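Local coordinates for molybdopterin adenylyltransferase (PDB 4XCW), which probably transfers the adenylyl group of ATP to molybdopterin, a step in the biosynthesis of the molybdenum cofactor, at residues 4-9 against 68-73; 62-67 against 124-129. One frame throughout, in Å; residues are numbered along the deposited sequence.

Interaction 1: 4-9 against 68-73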
loop_
_atom_site.group_PDB
_atom_site.type_symbol
_atom_site.label_atom_id
_atom_site.label_comp_id
_atom_site.label_asym_id
_atom_site.label_seq_id
_atom_site.Cartn_x
_atom_site.Cartn_y
_atom_site.Cartn_z
ATOM N N GLN B 4 21.128 -4.758 -26.966
ATOM C CA GLN B 4 19.902 -5.495 -27.223
ATOM C C GLN B 4 18.764 -4.550 -27.563
ATOM O O GLN B 4 18.677 -3.444 -27.027
ATOM C CB GLN B 4 19.521 -6.350 -26.019
ATOM C CG GLN B 4 20.293 -7.645 -25.919
ATOM C CD GLN B 4 19.947 -8.423 -24.669
ATOM O OE1 GLN B 4 19.897 -7.869 -23.571
ATOM N NE2 GLN B 4 19.691 -9.716 -24.831
ATOM N N THR B 5 17.896 -4.989 -28.465
ATOM C CA THR B 5 16.666 -4.265 -28.738
ATOM C C THR B 5 15.725 -4.390 -27.553
ATOM O O THR B 5 15.499 -5.487 -27.035
ATOM C CB THR B 5 15.970 -4.784 -30.001
ATOM O OG1 THR B 5 16.872 -4.691 -31.109
ATOM C CG2 THR B 5 14.718 -3.965 -30.294
ATOM N N ILE B 6 15.192 -3.260 -27.112
ATOM C CA ILE B 6 14.215 -3.271 -26.035
ATOM C C ILE B 6 12.832 -3.140 -26.646
ATOM O O ILE B 6 12.560 -2.198 -27.391
ATOM C CB ILE B 6 14.457 -2.142 -25.019
ATOM C CG1 ILE B 6 15.881 -2.230 -24.461
ATOM C CG2 ILE B 6 13.429 -2.206 -23.885
ATOM C CD1 ILE B 6 16.183 -3.529 -23.738
ATOM N N HIS B 7 11.973 -4.110 -26.358
ATOM C CA HIS B 7 10.596 -4.058 -26.816
ATOM C C HIS B 7 9.717 -3.452 -25.735
ATOM O O HIS B 7 9.761 -3.864 -24.574
ATOM C CB HIS B 7 10.111 -5.451 -27.214
ATOM C CG HIS B 7 10.745 -5.959 -28.466
ATOM N ND1 HIS B 7 10.201 -5.745 -29.717
ATOM C CD2 HIS B 7 11.893 -6.648 -28.673
ATOM C CE1 HIS B 7 10.976 -6.291 -30.631
ATOM N NE2 HIS B 7 12.012 -6.845 -30.023
ATOM N N ILE B 8 8.943 -2.444 -26.122
ATOM C CA ILE B 8 8.149 -1.685 -25.167
ATOM C C ILE B 8 6.689 -1.621 -25.587
ATOM O O ILE B 8 6.372 -1.181 -26.691
ATOM C CB ILE B 8 8.687 -0.252 -25.009
ATOM C CG1 ILE B 8 10.112 -0.289 -24.457
ATOM C CG2 ILE B 8 7.794 0.558 -24.077
ATOM C CD1 ILE B 8 10.705 1.077 -24.214
ATOM N N GLY B 9 5.807 -2.078 -24.706
ATOM C CA GLY B 9 4.378 -2.002 -24.951
ATOM C C GLY B 9 3.807 -0.691 -24.450
ATOM O O GLY B 9 4.158 -0.220 -23.370
ATOM N N GLN B 68 6.880 -9.996 -26.613
ATOM C CA GLN B 68 8.041 -10.112 -25.733
ATOM C C GLN B 68 8.538 -8.763 -25.210
ATOM O O GLN B 68 9.744 -8.521 -25.154
ATOM C CB GLN B 68 9.187 -10.828 -26.454
ATOM C CG GLN B 68 8.892 -12.268 -26.830
ATOM C CD GLN B 68 10.144 -13.026 -27.222
ATOM O OE1 GLN B 68 10.441 -14.084 -26.667
ATOM N NE2 GLN B 68 10.891 -12.484 -28.177
ATOM N N CYS B 69 7.616 -7.888 -24.826
ATOM C CA CYS B 69 7.999 -6.589 -24.280
ATOM C C CYS B 69 8.660 -6.732 -22.915
ATOM O O CYS B 69 8.130 -7.404 -22.037
ATOM C CB CYS B 69 6.780 -5.678 -24.164
ATOM S SG CYS B 69 6.063 -5.241 -25.750
ATOM N N ASP B 70 9.814 -6.096 -22.738
ATOM C CA ASP B 70 10.480 -6.050 -21.439
ATOM C C ASP B 70 9.739 -5.111 -20.493
ATOM O O ASP B 70 9.728 -5.302 -19.276
ATOM C CB ASP B 70 11.930 -5.585 -21.594
ATOM C CG ASP B 70 12.684 -6.373 -22.647
ATOM O OD1 ASP B 70 13.077 -7.517 -22.356
ATOM O OD2 ASP B 70 12.886 -5.847 -23.764
ATOM N N LEU B 71 9.134 -4.088 -21.078
ATOM C CA LEU B 71 8.408 -3.064 -20.340
ATOM C C LEU B 71 7.095 -2.778 -21.038
ATOM O O LEU B 71 7.062 -2.556 -22.245
ATOM C CB LEU B 71 9.229 -1.777 -20.234
ATOM C CG LEU B 71 8.524 -0.572 -19.617
ATOM C CD1 LEU B 71 8.312 -0.770 -18.123
ATOM C CD2 LEU B 71 9.320 0.701 -19.887
ATOM N N VAL B 72 6.010 -2.794 -20.274
ATOM C CA VAL B 72 4.702 -2.459 -20.809
ATOM C C VAL B 72 4.108 -1.364 -19.939
ATOM O O VAL B 72 4.043 -1.501 -18.719
ATOM C CB VAL B 72 3.764 -3.683 -20.850
ATOM C CG1 VAL B 72 2.375 -3.273 -21.337
ATOM C CG2 VAL B 72 4.348 -4.775 -21.734
ATOM N N VAL B 73 3.711 -0.256 -20.548
ATOM C CA VAL B 73 3.117 0.817 -19.763
ATOM C C VAL B 73 1.719 1.123 -20.268
ATOM O O VAL B 73 1.447 1.044 -21.462
ATOM C CB VAL B 73 3.973 2.106 -19.787
ATOM C CG1 VAL B 73 5.352 1.850 -19.183
ATOM C CG2 VAL B 73 4.102 2.658 -21.207
#
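Gly9 of strand 6-9 is hydrogen-bonded to strand 71-73 through both its N-H and its C=O: its N donates to Leu71 O at 2.8 Å, in the plane of that carbonyl, and its O accepts from Val73 N at 2.9 Å in a nearly straight bond (171°). This alternation is the mark of parallel neighbours, here two inner strands of the mixed sheet. CA-H...O contacts from Ile8 to Leu71 O and from Val72 to Gly9 O fill in between.

Next to these bonds, Asp70 serves 4-9 twice: its backbone N donates to His7 O at 2.9 Å, and its side-chain OD2 takes the place of a carbonyl in accepting a longer bond from His7 N (3.3 Å), the N-H coming nearly along the C-O axis. Chi1 (-51°) sets CG anti to the carbonyl carbon; from there OD2 lies 3.7 Å from Ile6 CG2, the two side chains crossing at about a right angle. The other oxygen, OD1, is held by Asn162 N. The His7 ring turns to the strand 42-49 side, where ND1 bonds to His45.

Among apolar groups, Ile8 and Leu71 share one face of the sheet but touch only loosely, CG2 to CD2 at 4.5 Å. Gly9 and Val72 belong to the other face. Lacking a side chain, Gly9 lets Cys69 SG come within 3.3 Å of its backbone N, consistent with glycine at this place.

Asp70 is thus a buried carboxylate satisfied by backbone N-H groups at both oxygens, which would help to stabilise its negative charge inside the protein.

Interaction 2: 62-67 against 124-129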
loop_
_atom_site.group_PDB
_atom_site.type_symbol
_atom_site.label_atom_id
_atom_site.label_comp_id
_atom_site.label_asym_id
_atom_site.label_seq_id
_atom_site.Cartn_x
_atom_site.Cartn_y
_atom_site.Cartn_z
ATOM N N LYS B 62 -0.789 -10.082 -24.620
ATOM C CA LYS B 62 -0.202 -10.163 -25.957
ATOM C C LYS B 62 1.127 -9.410 -26.001
ATOM O O LYS B 62 2.101 -9.887 -26.584
ATOM C CB LYS B 62 -1.177 -9.613 -27.008
ATOM C CG LYS B 62 -0.632 -9.588 -28.433
ATOM C CD LYS B 62 -1.736 -9.299 -29.445
ATOM C CE LYS B 62 -2.501 -8.030 -29.095
ATOM N NZ LYS B 62 -3.567 -7.708 -30.090
ATOM N N MET B 63 1.175 -8.239 -25.373
ATOM C CA MET B 63 2.401 -7.443 -25.379
ATOM C C MET B 63 3.534 -8.159 -24.644
ATOM O O MET B 63 4.672 -8.188 -25.121
ATOM C CB MET B 63 2.153 -6.063 -24.766
ATOM C CG MET B 63 1.289 -5.145 -25.636
ATOM S SD MET B 63 0.901 -3.577 -24.808
ATOM C CE MET B 63 -0.031 -2.725 -26.080
ATOM N N CYS B 64 3.217 -8.754 -23.495
ATOM C CA CYS B 64 4.211 -9.507 -22.731
ATOM C C CYS B 64 4.602 -10.815 -23.416
ATOM O O CYS B 64 5.791 -11.091 -23.622
ATOM C CB CYS B 64 3.691 -9.816 -21.324
ATOM S SG CYS B 64 3.393 -8.375 -20.306
ATOM N N ASP B 65 3.597 -11.620 -23.763
ATOM C CA ASP B 65 3.834 -12.987 -24.222
ATOM C C ASP B 65 4.217 -13.095 -25.698
ATOM O O ASP B 65 5.156 -13.815 -26.045
ATOM C CB ASP B 65 2.600 -13.859 -23.970
ATOM C CG ASP B 65 2.273 -14.016 -22.491
ATOM O OD1 ASP B 65 2.884 -13.319 -21.653
ATOM O OD2 ASP B 65 1.390 -14.844 -22.175
ATOM N N GLU B 66 3.485 -12.405 -26.566
ATOM C CA GLU B 66 3.728 -12.526 -28.000
ATOM C C GLU B 66 4.779 -11.540 -28.498
ATOM O O GLU B 66 5.680 -11.920 -29.247
ATOM C CB GLU B 66 2.429 -12.337 -28.787
ATOM C CG GLU B 66 1.413 -13.442 -28.587
ATOM C CD GLU B 66 0.233 -13.321 -29.532
ATOM O OE1 GLU B 66 0.422 -12.819 -30.663
ATOM O OE2 GLU B 66 -0.882 -13.725 -29.143
ATOM N N TYR B 67 4.659 -10.281 -28.090
ATOM C CA TYR B 67 5.589 -9.240 -28.530
ATOM C C TYR B 67 6.870 -9.224 -27.700
ATOM O O TYR B 67 7.820 -8.515 -28.039
ATOM C CB TYR B 67 4.928 -7.857 -28.472
ATOM C CG TYR B 67 3.691 -7.697 -29.332
ATOM C CD1 TYR B 67 3.462 -8.520 -30.429
ATOM C CD2 TYR B 67 2.754 -6.707 -29.051
ATOM C CE1 TYR B 67 2.328 -8.368 -31.213
ATOM C CE2 TYR B 67 1.621 -6.549 -29.832
ATOM C CZ TYR B 67 1.412 -7.381 -30.905
ATOM O OH TYR B 67 0.282 -7.216 -31.674
ATOM N N GLY B 124 3.535 -4.360 -11.738
ATOM C CA GLY B 124 3.719 -5.758 -11.409
ATOM C C GLY B 124 4.540 -6.489 -12.448
ATOM O O GLY B 124 4.887 -5.933 -13.493
ATOM N N ILE B 125 4.832 -7.751 -12.164
ATOM C CA ILE B 125 5.635 -8.577 -13.045
ATOM C C ILE B 125 4.796 -9.668 -13.693
ATOM O O ILE B 125 4.060 -10.365 -13.010
ATOM C CB ILE B 125 6.789 -9.243 -12.279
ATOM C CG1 ILE B 125 7.633 -8.194 -11.561
ATOM C CG2 ILE B 125 7.622 -10.116 -13.221
ATOM C CD1 ILE B 125 8.226 -7.148 -12.497
ATOM N N ARG B 126 4.892 -9.787 -15.014
ATOM C CA ARG B 126 4.408 -10.968 -15.721
ATOM C C ARG B 126 5.579 -11.593 -16.458
ATOM O O ARG B 126 6.044 -11.050 -17.462
ATOM C CB ARG B 126 3.289 -10.633 -16.713
ATOM C CG ARG B 126 2.809 -11.865 -17.475
ATOM C CD ARG B 126 1.723 -11.550 -18.505
ATOM N NE ARG B 126 1.364 -12.756 -19.248
ATOM C CZ ARG B 126 0.401 -13.590 -18.882
ATOM N NH1 ARG B 126 -0.319 -13.335 -17.795
ATOM N NH2 ARG B 126 0.148 -14.670 -19.606
ATOM N N ASN B 127 6.045 -12.727 -15.948
ATOM C CA ASN B 127 7.196 -13.435 -16.501
ATOM C C ASN B 127 8.413 -12.520 -16.613
ATOM O O ASN B 127 8.958 -12.100 -15.595
ATOM C CB ASN B 127 6.837 -14.051 -17.855
ATOM C CG ASN B 127 5.743 -15.092 -17.734
ATOM O OD1 ASN B 127 5.705 -15.850 -16.762
ATOM N ND2 ASN B 127 4.840 -15.126 -18.707
ATOM N N LYS B 128 8.838 -12.211 -17.834
ATOM C CA LYS B 128 10.028 -11.385 -18.024
ATOM C C LYS B 128 9.641 -9.947 -18.381
ATOM O O LYS B 128 10.432 -9.204 -18.970
ATOM C CB LYS B 128 10.924 -11.995 -19.104
ATOM C CG LYS B 128 11.333 -13.432 -18.784
ATOM C CD LYS B 128 12.315 -14.022 -19.790
ATOM C CE LYS B 128 12.710 -15.434 -19.374
ATOM N NZ LYS B 128 13.793 -15.994 -20.221
ATOM N N SER B 129 8.420 -9.562 -18.011
ATOM C CA SER B 129 7.895 -8.234 -18.329
ATOM C C SER B 129 7.509 -7.431 -17.094
ATOM O O SER B 129 6.858 -7.946 -16.183
ATOM C CB SER B 129 6.667 -8.345 -19.237
ATOM O OG SER B 129 6.962 -9.051 -20.431
HETATM O O HOH W 1 5.348 -13.401 -20.939
#
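The guanidinium of Arg126 meets the carboxylate of Asp65 through its edge, with Asp65 CG in its plane and Cys64 CB also at the edge; the two flat groups are turned 30° apart. On the helix side, one face of the Tyr67 ring carries Lys62 CG, 3.9 Å above the plane and offset toward the rim, and the ring also stacks with His45. The contact joins the C-terminal part of helix 53-66 to the type II' beta turn, Arg126 to Ser129, of the hairpin formed by antiparallel strands 123-126 and 129-134.

The salt bridge is bidentate and side-on. Arg126 NE gives Asp65 OD1 a straight bond of 2.9 Å (178°), while NH2 reaches OD2, each oxygen being approached on its syn side. Arginine suits the place because its chain, with CG anti to the backbone N (chi1 179°) and extended as far as NE, carries the charged group across to the helix. NH1 bonds to Val93 O, a further hold that probably limits rotation of the cation. Asn127 joins indirectly: a water donates to Asp65 OD1 at 2.6 Å and accepts from Asn127 ND2, while Asn127 OD1 bonds to Gln95.

Beside this partly exposed polar layer, small side chains let helix and turn come close. Arg126 CD lies 3.9 Å from Cys64 CB, and Ser129 OG, which bonds to Cys69 O, sits 3.5 Å from the same carbon. The buried Cys64 side chain also touches Ile131 and Val72, and its SG rests 3.4 Å from Ser129 CB.

How the interactions relate
From the N terminus, the chain runs through 4-9, passes helix 25-37, strand 42-49 and helix 53-66, and returns at 68-73, where interaction 1 closes the first loop. Before that return it has already passed 62-67, whose partner 124-129 comes much later, so the loop of interaction 2 opens inside the first and closes beyond it: the two cross. Residues 62-73 take part in both, helix 53-66 passing through a short connection into strand 71-75. Here Cys69 N meets Met63 O, and Met63 SD packs against Gly9 CA and Val72 CG1. Interaction 1 joins neighbouring strands 6-13 and 71-75; interaction 2 fastens helix 53-66 to the turn of hairpin 123-134 in the same sheet.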